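Local structure of oxidoreductase protein (Agrobacterium radiobacter, 5UI9) at residues 11-16 and 35-40; 240-245 and 259-264. The protein binds NAD+ and a small dihydroxy acid and probably acts as an NAD-dependent oxidoreductase of the GFO/IDH/MocA family. All coordinates share one frame; numbering follows the deposited sequence.

Contact 1 of 2, residues 11-16 and 35-40; sequences IGCGFF and ICDRDP. With NAD (nicotinamide-adenine-dinucleotide), chain C.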
ATOM      1  N   ILE A  11     -12.440 -36.130   1.081  1.00 34.62           N
ATOM      2  CA  ILE A  11     -12.417 -36.353  -0.369  1.00 34.15           C
ATOM      3  C   ILE A  11     -11.363 -35.424  -0.970  1.00 33.98           C
ATOM      4  O   ILE A  11     -11.492 -34.204  -0.885  1.00 32.40           O
ATOM      5  CB  ILE A  11     -13.786 -36.044  -1.008  1.00 35.78           C
ATOM      6  CG1 ILE A  11     -14.898 -36.879  -0.351  1.00 37.11           C
ATOM      7  CG2 ILE A  11     -13.751 -36.293  -2.520  1.00 35.86           C
ATOM      8  CD1 ILE A  11     -16.289 -36.400  -0.703  1.00 38.68           C
ATOM      9  N   GLY A  12     -10.340 -36.017  -1.584  1.00 34.02           N
ATOM     10  CA  GLY A  12      -9.227 -35.290  -2.194  1.00 33.77           C
ATOM     11  C   GLY A  12      -7.991 -35.476  -1.344  1.00 33.71           C
ATOM     12  O   GLY A  12      -7.683 -34.631  -0.528  1.00 33.70           O
ATOM     13  N   CYS A  13      -7.295 -36.594  -1.533  1.00 34.97           N
ATOM     14  CA  CYS A  13      -6.131 -36.965  -0.717  1.00 35.51           C
ATOM     15  C   CYS A  13      -4.827 -36.411  -1.305  1.00 35.83           C
ATOM     16  O   CYS A  13      -3.853 -37.149  -1.496  1.00 35.86           O
ATOM     17  CB  CYS A  13      -6.058 -38.490  -0.579  1.00 36.37           C
ATOM     18  SG  CYS A  13      -7.442 -39.198   0.344  1.00 37.87           S
ATOM     19  N   GLY A  14      -4.809 -35.105  -1.565  1.00 32.84           N
ATOM     20  CA  GLY A  14      -3.709 -34.474  -2.287  1.00 33.93           C
ATOM     21  C   GLY A  14      -2.643 -33.889  -1.393  1.00 34.10           C
ATOM     22  O   GLY A  14      -2.489 -34.289  -0.237  1.00 34.39           O
ATOM     23  N   PHE A  15      -1.921 -32.917  -1.944  1.00 34.34           N
ATOM     24  CA  PHE A  15      -0.822 -32.240  -1.261  1.00 34.10           C
ATOM     25  C   PHE A  15      -1.250 -31.640   0.079  1.00 33.32           C
ATOM     26  O   PHE A  15      -0.699 -31.989   1.129  1.00 32.95           O
ATOM     27  CB  PHE A  15      -0.251 -31.152  -2.183  1.00 35.97           C
ATOM     28  CG  PHE A  15       0.712 -30.208  -1.512  1.00 36.76           C
ATOM     29  CD1 PHE A  15       2.005 -30.618  -1.194  1.00 38.25           C
ATOM     30  CD2 PHE A  15       0.335 -28.897  -1.217  1.00 37.04           C
ATOM     31  CE1 PHE A  15       2.904 -29.736  -0.592  1.00 38.11           C
ATOM     32  CE2 PHE A  15       1.228 -28.016  -0.615  1.00 37.05           C
ATOM     33  CZ  PHE A  15       2.510 -28.439  -0.298  1.00 37.32           C
ATOM     34  N   PHE A  16      -2.245 -30.758   0.043  1.00 31.97           N
ATOM     35  CA  PHE A  16      -2.664 -30.069   1.256  1.00 31.43           C
ATOM     36  C   PHE A  16      -3.494 -30.919   2.218  1.00 31.88           C
ATOM     37  O   PHE A  16      -3.467 -30.676   3.427  1.00 32.08           O
ATOM     38  CB  PHE A  16      -3.403 -28.766   0.945  1.00 30.74           C
ATOM     39  CG  PHE A  16      -3.441 -27.823   2.116  1.00 30.24           C
ATOM     40  CD1 PHE A  16      -2.287 -27.147   2.512  1.00 29.03           C
ATOM     41  CD2 PHE A  16      -4.606 -27.644   2.851  1.00 29.50           C
ATOM     42  CE1 PHE A  16      -2.307 -26.288   3.596  1.00 29.32           C
ATOM     43  CE2 PHE A  16      -4.629 -26.786   3.945  1.00 29.48           C
ATOM     44  CZ  PHE A  16      -3.483 -26.097   4.308  1.00 29.32           C
ATOM     45  N   ILE A  35     -11.749 -42.182   3.438  1.00 38.13           N
ATOM     46  CA  ILE A  35     -11.114 -41.275   2.487  1.00 38.40           C
ATOM     47  C   ILE A  35     -11.461 -41.660   1.050  1.00 39.62           C
ATOM     48  O   ILE A  35     -11.841 -42.806   0.764  1.00 39.74           O
ATOM     49  CB  ILE A  35      -9.578 -41.174   2.679  1.00 39.07           C
ATOM     50  CG1 ILE A  35      -8.899 -42.549   2.638  1.00 41.00           C
ATOM     51  CG2 ILE A  35      -9.249 -40.473   3.993  1.00 38.56           C
ATOM     52  CD1 ILE A  35      -7.397 -42.474   2.447  1.00 41.18           C
ATOM     53  N   CYS A  36     -11.331 -40.680   0.159  1.00 38.41           N
ATOM     54  CA  CYS A  36     -11.697 -40.829  -1.242  1.00 38.13           C
ATOM     55  C   CYS A  36     -10.727 -40.057  -2.131  1.00 37.46           C
ATOM     56  O   CYS A  36     -10.382 -38.915  -1.829  1.00 37.85           O
ATOM     57  CB  CYS A  36     -13.124 -40.323  -1.462  1.00 37.83           C
ATOM     58  SG  CYS A  36     -13.676 -40.327  -3.186  1.00 38.47           S
ATOM     59  N   ASP A  37     -10.282 -40.699  -3.207  1.00 38.10           N
ATOM     60  CA  ASP A  37      -9.489 -40.047  -4.251  1.00 39.02           C
ATOM     61  C   ASP A  37      -9.578 -40.844  -5.556  1.00 40.17           C
ATOM     62  O   ASP A  37      -9.575 -42.078  -5.536  1.00 41.68           O
ATOM     63  CB  ASP A  37      -8.027 -39.909  -3.813  1.00 38.51           C
ATOM     64  CG  ASP A  37      -7.295 -38.806  -4.557  1.00 37.74           C
ATOM     65  OD1 ASP A  37      -7.150 -38.894  -5.799  1.00 37.26           O
ATOM     66  OD2 ASP A  37      -6.871 -37.839  -3.898  1.00 35.88           O
ATOM     67  N   ARG A  38      -9.663 -40.134  -6.681  1.00 41.43           N
ATOM     68  CA  ARG A  38      -9.651 -40.760  -8.010  1.00 44.59           C
ATOM     69  C   ARG A  38      -8.309 -41.417  -8.342  1.00 44.05           C
ATOM     70  O   ARG A  38      -8.263 -42.347  -9.135  1.00 43.00           O
ATOM     71  CB  ARG A  38      -9.979 -39.737  -9.101  1.00 47.14           C
ATOM     72  CG  ARG A  38     -11.405 -39.235  -9.059  1.00 49.79           C
ATOM     73  CD  ARG A  38     -11.711 -38.311 -10.228  1.00 51.36           C
ATOM     74  NE  ARG A  38     -13.133 -37.966 -10.275  1.00 54.12           N
ATOM     75  CZ  ARG A  38     -13.675 -37.033 -11.060  1.00 56.13           C
ATOM     76  NH1 ARG A  38     -12.933 -36.319 -11.899  1.00 57.61           N
ATOM     77  NH2 ARG A  38     -14.985 -36.810 -11.001  1.00 59.64           N
ATOM     78  N   ASP A  39      -7.232 -40.911  -7.745  1.00 43.43           N
ATOM     79  CA  ASP A  39      -5.877 -41.415  -7.955  1.00 45.02           C
ATOM     80  C   ASP A  39      -5.574 -42.467  -6.878  1.00 45.47           C
ATOM     81  O   ASP A  39      -5.400 -42.106  -5.711  1.00 44.16           O
ATOM     82  CB  ASP A  39      -4.907 -40.225  -7.882  1.00 44.15           C
ATOM     83  CG  ASP A  39      -3.465 -40.596  -8.153  1.00 45.56           C
ATOM     84  OD1 ASP A  39      -3.142 -41.791  -8.307  1.00 48.42           O
ATOM     85  OD2 ASP A  39      -2.638 -39.656  -8.195  1.00 45.93           O
ATOM     86  N   PRO A  40      -5.517 -43.768  -7.256  1.00 47.53           N
ATOM     87  CA  PRO A  40      -5.271 -44.792  -6.223  1.00 48.16           C
ATOM     88  C   PRO A  40      -3.879 -44.760  -5.565  1.00 48.49           C
ATOM     89  O   PRO A  40      -3.709 -45.358  -4.510  1.00 48.69           O
ATOM     90  CB  PRO A  40      -5.497 -46.123  -6.966  1.00 49.43           C
ATOM     91  CG  PRO A  40      -5.349 -45.808  -8.410  1.00 49.33           C
ATOM     92  CD  PRO A  40      -5.766 -44.376  -8.582  1.00 49.01           C
TER
HETATM   93  PA  NAD C 401      -3.822 -31.625  -5.314  1.00 34.28           P
HETATM   94  O1A NAD C 401      -4.012 -31.701  -6.813  1.00 33.91           O
HETATM   95  O2A NAD C 401      -2.480 -31.927  -4.706  1.00 29.96           O
HETATM   96  O5B NAD C 401      -4.903 -32.579  -4.621  1.00 34.76           O
HETATM   97  C5B NAD C 401      -6.217 -32.759  -5.132  1.00 36.37           C
HETATM   98  C4B NAD C 401      -6.556 -34.234  -4.988  1.00 35.62           C
HETATM   99  O4B NAD C 401      -7.952 -34.409  -5.202  1.00 36.73           O
HETATM  100  C3B NAD C 401      -5.837 -35.103  -6.009  1.00 36.61           C
HETATM  101  O3B NAD C 401      -5.195 -36.196  -5.336  1.00 37.01           O
HETATM  102  C2B NAD C 401      -6.922 -35.575  -6.966  1.00 37.14           C
HETATM  103  O2B NAD C 401      -6.683 -36.906  -7.426  1.00 36.63           O
HETATM  104  C1B NAD C 401      -8.172 -35.491  -6.106  1.00 38.09           C
HETATM  105  N9A NAD C 401      -9.461 -35.230  -6.788  1.00 39.45           N
HETATM  106  C8A NAD C 401      -9.748 -34.256  -7.674  1.00 38.97           C
HETATM  107  N7A NAD C 401     -11.054 -34.325  -8.040  1.00 38.49           N
HETATM  108  C5A NAD C 401     -11.622 -35.345  -7.368  1.00 39.04           C
HETATM  109  C6A NAD C 401     -12.966 -35.976  -7.274  1.00 38.04           C
HETATM  110  N6A NAD C 401     -14.011 -35.519  -7.996  1.00 38.01           N
HETATM  111  N1A NAD C 401     -13.114 -37.027  -6.434  1.00 37.78           N
HETATM  112  C2A NAD C 401     -12.094 -37.517  -5.698  1.00 36.38           C
HETATM  113  N3A NAD C 401     -10.855 -36.992  -5.737  1.00 36.24           N
HETATM  114  C4A NAD C 401     -10.564 -35.929  -6.534  1.00 38.31           C
HETATM  115  O3  NAD C 401      -4.316 -30.176  -4.824  1.00 33.01           O
HETATM  116  PN  NAD C 401      -3.807 -29.463  -3.467  1.00 31.79           P
HETATM  117  O1N NAD C 401      -2.510 -28.736  -3.720  1.00 33.07           O
HETATM  118  O2N NAD C 401      -3.885 -30.447  -2.326  1.00 37.16           O
HETATM  119  O5D NAD C 401      -4.949 -28.354  -3.332  1.00 29.76           O
HETATM  120  C5D NAD C 401      -6.302 -28.749  -3.151  1.00 29.79           C
HETATM  121  C4D NAD C 401      -7.095 -27.532  -2.716  1.00 29.73           C
HETATM  122  O4D NAD C 401      -6.553 -27.054  -1.481  1.00 32.39           O
HETATM  123  C3D NAD C 401      -7.010 -26.398  -3.728  1.00 30.53           C
HETATM  124  O3D NAD C 401      -8.318 -25.876  -3.987  1.00 29.42           O
HETATM  125  C2D NAD C 401      -6.113 -25.363  -3.070  1.00 31.52           C
HETATM  126  O2D NAD C 401      -6.489 -24.019  -3.374  1.00 30.72           O
HETATM  127  C1D NAD C 401      -6.295 -25.654  -1.582  1.00 31.73           C
HETATM  128  N1N NAD C 401      -5.168 -25.274  -0.709  1.00 31.52           N
HETATM  129  C2N NAD C 401      -5.474 -24.619   0.425  1.00 29.68           C
HETATM  130  C3N NAD C 401      -4.504 -24.212   1.328  1.00 31.66           C
HETATM  131  C7N NAD C 401      -4.940 -23.482   2.570  1.00 34.18           C
HETATM  132  O7N NAD C 401      -6.011 -23.782   3.092  1.00 33.59           O
HETATM  133  N7N NAD C 401      -4.168 -22.526   3.093  1.00 31.85           N
HETATM  134  C4N NAD C 401      -3.168 -24.496   1.041  1.00 32.63           C
HETATM  135  C5N NAD C 401      -2.858 -25.181  -0.135  1.00 32.74           C
HETATM  136  C6N NAD C 401      -3.881 -25.571  -0.999  1.00 30.17           C
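The glycine-rich turn of a Rossmann fold, where Gly12 and Cys13 meet Cys36 and Asp37, forms the adenosine end of the NAD site. Strand 6-11 runs parallel to strand 30-36, with Ile11 bridged to Cys36. Gly12 N donates to Cys36 O at 2.9 Å, almost straight at 176°. Just beyond, Asp37 reaches back to the turn. Its CG stands anti to the backbone N (chi1 -157°), which lets OD2 take the Cys13 N-H at 2.7 Å on its anti lone pair. The bond is bent, 137° at the hydrogen. The same carboxylate grips the adenine ribose: NAD O2B donates to Asp37 OD1 at 2.6 Å and NAD O3B to Asp37 OD2 at 2.8 Å. Asp39 N also donates to Asp37 OD1, which closes an Asx turn. Four bonds thus fix the carboxylate, and the acid paired with the ribose diol is consistent with a preference for NAD over NADP. Gly14 has no side chain, and its CA comes within 3.2 Å of NAD O5B, so the cofactor packs directly on the backbone. Phe15 N donates to NAD O2A and Phe16 N to NAD O2N, one oxygen on each phosphate. The Phe16 ring lays one face over NAD C4N of the nicotinamide. Cys13 SG rests on Ile35 CB at 3.7 Å. Cys13 and Ile35 pack on helix 40-50, while Ile11 and Cys36 touch helix 59-65.

Contact 2 of 2, residues 240-245 and 259-264; sequences PFPETL and QGYRLE
Glu243 fills the tight part of this contact, pressed against the ring of Tyr261 and bonded to the backbone at Gly260. Glu243 CG sits 3.4 Å from Tyr261 OH. Farther out, Glu243 CD lies 3.9 Å above the Tyr261 ring plane, offset toward the rim. The carboxylate stacks on the ring with its plane tilted 30° from it. CG lies anti to the carbonyl carbon (chi1 -63°), and the chain is extended beyond it, which carries the acid to the turn. Gly260 N donates to Glu243 OE2 at 2.8 Å, on the syn side and 23° out of the carboxylate plane. A water donates to OE2 as well and accepts from Tyr261 N, a second link to the same backbone. The turn joins strands 253-258 and 262-266, neighbours in the large mixed sheet of the C-terminal part of the chain. Tyr261 and Arg262 form a G1 bulge opposite Ser258, in which Tyr261, at the first position, has positive phi, as does Gly260 before it. Tyr261 also touches Asn290 of helix 289-308. The Gln259 side is looser and more open to solvent. Its amide plane is nearly perpendicular to the Glu243 carboxylate, and Gln259 NE2 stands 3.0 Å from Glu243 OE1 at an angle too poor for a hydrogen bond. Gln259 OE1 meets Pro240 CB at 3.4 Å. Leu245 CD2 lies 3.5 Å from Gln259 N.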
ATOM      1  N   PRO A 240       9.564 -14.143   3.399  1.00 31.79           N
ATOM      2  CA  PRO A 240       8.539 -14.056   4.447  1.00 31.80           C
ATOM      3  C   PRO A 240       7.413 -15.110   4.426  1.00 31.17           C
ATOM      4  O   PRO A 240       6.588 -15.089   5.338  1.00 29.90           O
ATOM      5  CB  PRO A 240       7.938 -12.670   4.209  1.00 32.24           C
ATOM      6  CG  PRO A 240       8.041 -12.499   2.751  1.00 31.95           C
ATOM      7  CD  PRO A 240       9.359 -13.103   2.374  1.00 31.81           C
ATOM      8  N   PHE A 241       7.353 -15.990   3.415  1.00 31.10           N
ATOM      9  CA  PHE A 241       6.247 -16.956   3.282  1.00 31.79           C
ATOM     10  C   PHE A 241       6.027 -17.722   4.604  1.00 31.75           C
ATOM     11  O   PHE A 241       7.009 -18.210   5.171  1.00 31.57           O
ATOM     12  CB  PHE A 241       6.523 -17.945   2.132  1.00 32.69           C
ATOM     13  CG  PHE A 241       5.452 -18.998   1.944  1.00 33.65           C
ATOM     14  CD1 PHE A 241       5.505 -20.203   2.643  1.00 35.30           C
ATOM     15  CD2 PHE A 241       4.398 -18.791   1.058  1.00 33.57           C
ATOM     16  CE1 PHE A 241       4.523 -21.172   2.478  1.00 35.29           C
ATOM     17  CE2 PHE A 241       3.408 -19.751   0.890  1.00 34.96           C
ATOM     18  CZ  PHE A 241       3.474 -20.947   1.597  1.00 36.15           C
ATOM     19  N   PRO A 242       4.788 -17.849   5.114  1.00 32.43           N
ATOM     20  CA  PRO A 242       3.536 -17.373   4.519  1.00 31.77           C
ATOM     21  C   PRO A 242       2.916 -16.240   5.347  1.00 31.84           C
ATOM     22  O   PRO A 242       1.707 -16.252   5.643  1.00 32.99           O
ATOM     23  CB  PRO A 242       2.663 -18.625   4.610  1.00 33.06           C
ATOM     24  CG  PRO A 242       3.061 -19.210   5.929  1.00 33.25           C
ATOM     25  CD  PRO A 242       4.505 -18.823   6.181  1.00 32.56           C
ATOM     26  N   GLU A 243       3.740 -15.272   5.729  1.00 30.58           N
ATOM     27  CA  GLU A 243       3.295 -14.188   6.588  1.00 30.23           C
ATOM     28  C   GLU A 243       2.580 -13.106   5.797  1.00 29.42           C
ATOM     29  O   GLU A 243       3.075 -12.657   4.757  1.00 30.07           O
ATOM     30  CB  GLU A 243       4.481 -13.549   7.306  1.00 31.55           C
ATOM     31  CG  GLU A 243       5.213 -14.476   8.247  1.00 31.65           C
ATOM     32  CD  GLU A 243       6.551 -13.910   8.677  1.00 33.66           C
ATOM     33  OE1 GLU A 243       7.565 -14.628   8.596  1.00 36.01           O
ATOM     34  OE2 GLU A 243       6.600 -12.733   9.070  1.00 32.62           O
ATOM     35  N   THR A 244       1.433 -12.676   6.321  1.00 29.24           N
ATOM     36  CA  THR A 244       0.729 -11.492   5.853  1.00 28.66           C
ATOM     37  C   THR A 244       1.061 -10.325   6.796  1.00 29.73           C
ATOM     38  O   THR A 244       0.822 -10.415   8.008  1.00 30.64           O
ATOM     39  CB  THR A 244      -0.797 -11.728   5.830  1.00 29.17           C
ATOM     40  OG1 THR A 244      -1.109 -12.845   4.981  1.00 28.16           O
ATOM     41  CG2 THR A 244      -1.539 -10.480   5.330  1.00 29.68           C
ATOM     42  N   LEU A 245       1.612  -9.243   6.240  1.00 28.65           N
ATOM     43  CA  LEU A 245       1.975  -8.057   7.012  1.00 30.57           C
ATOM     44  C   LEU A 245       0.795  -7.091   7.031  1.00 29.45           C
ATOM     45  O   LEU A 245       0.122  -6.908   6.021  1.00 29.79           O
ATOM     46  CB  LEU A 245       3.227  -7.389   6.418  1.00 31.73           C
ATOM     47  CG  LEU A 245       4.390  -8.355   6.151  1.00 33.40           C
ATOM     48  CD1 LEU A 245       5.628  -7.596   5.688  1.00 34.78           C
ATOM     49  CD2 LEU A 245       4.704  -9.211   7.377  1.00 35.15           C
ATOM     50  N   GLN A 259       7.239  -8.385   9.699  1.00 35.54           N
ATOM     51  CA  GLN A 259       7.955  -9.653   9.466  1.00 40.04           C
ATOM     52  C   GLN A 259       8.457 -10.288  10.766  1.00 36.79           C
ATOM     53  O   GLN A 259       8.925  -9.594  11.648  1.00 36.72           O
ATOM     54  CB  GLN A 259       9.124  -9.417   8.479  1.00 46.15           C
ATOM     55  CG  GLN A 259      10.293 -10.415   8.498  1.00 53.37           C
ATOM     56  CD  GLN A 259      10.133 -11.558   7.516  1.00 58.32           C
ATOM     57  OE1 GLN A 259      10.283 -11.364   6.306  1.00 58.56           O
ATOM     58  NE2 GLN A 259       9.873 -12.767   8.032  1.00 59.64           N
ATOM     59  N   GLY A 260       8.378 -11.612  10.852  1.00 36.21           N
ATOM     60  CA  GLY A 260       8.763 -12.355  12.055  1.00 36.13           C
ATOM     61  C   GLY A 260       7.708 -12.325  13.150  1.00 35.89           C
ATOM     62  O   GLY A 260       8.025 -12.574  14.308  1.00 35.05           O
ATOM     63  N   TYR A 261       6.464 -12.017  12.777  1.00 35.71           N
ATOM     64  CA  TYR A 261       5.309 -11.985  13.685  1.00 37.23           C
ATOM     65  C   TYR A 261       5.426 -10.989  14.841  1.00 39.57           C
ATOM     66  O   TYR A 261       4.882 -11.213  15.924  1.00 40.33           O
ATOM     67  CB  TYR A 261       5.009 -13.387  14.218  1.00 35.34           C
ATOM     68  CG  TYR A 261       4.905 -14.414  13.128  1.00 34.37           C
ATOM     69  CD1 TYR A 261       3.787 -14.454  12.310  1.00 33.23           C
ATOM     70  CD2 TYR A 261       5.922 -15.348  12.907  1.00 34.93           C
ATOM     71  CE1 TYR A 261       3.668 -15.395  11.301  1.00 33.05           C
ATOM     72  CE2 TYR A 261       5.816 -16.298  11.892  1.00 33.88           C
ATOM     73  CZ  TYR A 261       4.682 -16.316  11.097  1.00 33.32           C
ATOM     74  OH  TYR A 261       4.548 -17.231  10.081  1.00 33.45           O
ATOM     75  N   ARG A 262       6.118  -9.882  14.598  1.00 41.48           N
ATOM     76  CA  ARG A 262       6.246  -8.831  15.590  1.00 43.80           C
ATOM     77  C   ARG A 262       5.032  -7.911  15.506  1.00 40.65           C
ATOM     78  O   ARG A 262       4.719  -7.397  14.439  1.00 40.39           O
ATOM     79  CB  ARG A 262       7.534  -8.051  15.361  1.00 51.14           C
ATOM     80  CG  ARG A 262       7.844  -7.078  16.486  1.00 62.08           C
ATOM     81  CD  ARG A 262       9.310  -6.681  16.516  1.00 71.11           C
ATOM     82  NE  ARG A 262       9.661  -5.704  15.481  1.00 75.74           N
ATOM     83  CZ  ARG A 262       9.421  -4.390  15.542  1.00 81.63           C
ATOM     84  NH1 ARG A 262       8.807  -3.845  16.594  1.00 83.41           N
ATOM     85  NH2 ARG A 262       9.798  -3.607  14.531  1.00 82.93           N
ATOM     86  N   LEU A 263       4.363  -7.703  16.638  1.00 39.82           N
ATOM     87  CA  LEU A 263       3.115  -6.944  16.704  1.00 40.26           C
ATOM     88  C   LEU A 263       3.311  -5.685  17.548  1.00 42.80           C
ATOM     89  O   LEU A 263       3.421  -5.765  18.775  1.00 42.13           O
ATOM     90  CB  LEU A 263       2.007  -7.830  17.288  1.00 39.56           C
ATOM     91  CG  LEU A 263       0.606  -7.252  17.483  1.00 40.46           C
ATOM     92  CD1 LEU A 263       0.063  -6.671  16.189  1.00 40.96           C
ATOM     93  CD2 LEU A 263      -0.316  -8.343  18.008  1.00 41.35           C
ATOM     94  N   GLU A 264       3.371  -4.536  16.876  1.00 43.20           N
ATOM     95  CA  GLU A 264       3.482  -3.226  17.527  1.00 44.33           C
ATOM     96  C   GLU A 264       2.114  -2.590  17.635  1.00 42.62           C
ATOM     97  O   GLU A 264       1.458  -2.359  16.622  1.00 40.03           O
ATOM     98  CB  GLU A 264       4.369  -2.279  16.725  1.00 47.47           C
ATOM     99  CG  GLU A 264       5.783  -2.160  17.239  1.00 52.65           C
ATOM    100  CD  GLU A 264       6.597  -1.154  16.444  1.00 55.12           C
ATOM    101  OE1 GLU A 264       6.071  -0.065  16.110  1.00 54.24           O
ATOM    102  OE2 GLU A 264       7.770  -1.465  16.155  1.00 59.65           O
TER
HETATM  103  O   HOH W   1       4.572 -11.626  10.412  1.00 32.95           O

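How the contacts relate
Contact 1 and contact 2 belong to the two halves of the chain, the Rossmann fold and the part with the large mixed sheet. Their centres are 32 Å apart. Their nearest atoms are about 8 Å apart and do not touch. The nicotinamide end of NAD and the bound acid lie between them. Contact 1 holds NAD directly. Contact 2 stands beside the acid: the Pro242 side chain is about 6 Å from it and about 8 Å from NAD. Gly14, in the glycine-rich turn of contact 1, is about 13 Å from the acid, while Phe16 reaches the nicotinamide. Helix 289-308 is a shared neighbour, its Ile291 touching both Phe16 and Pro242.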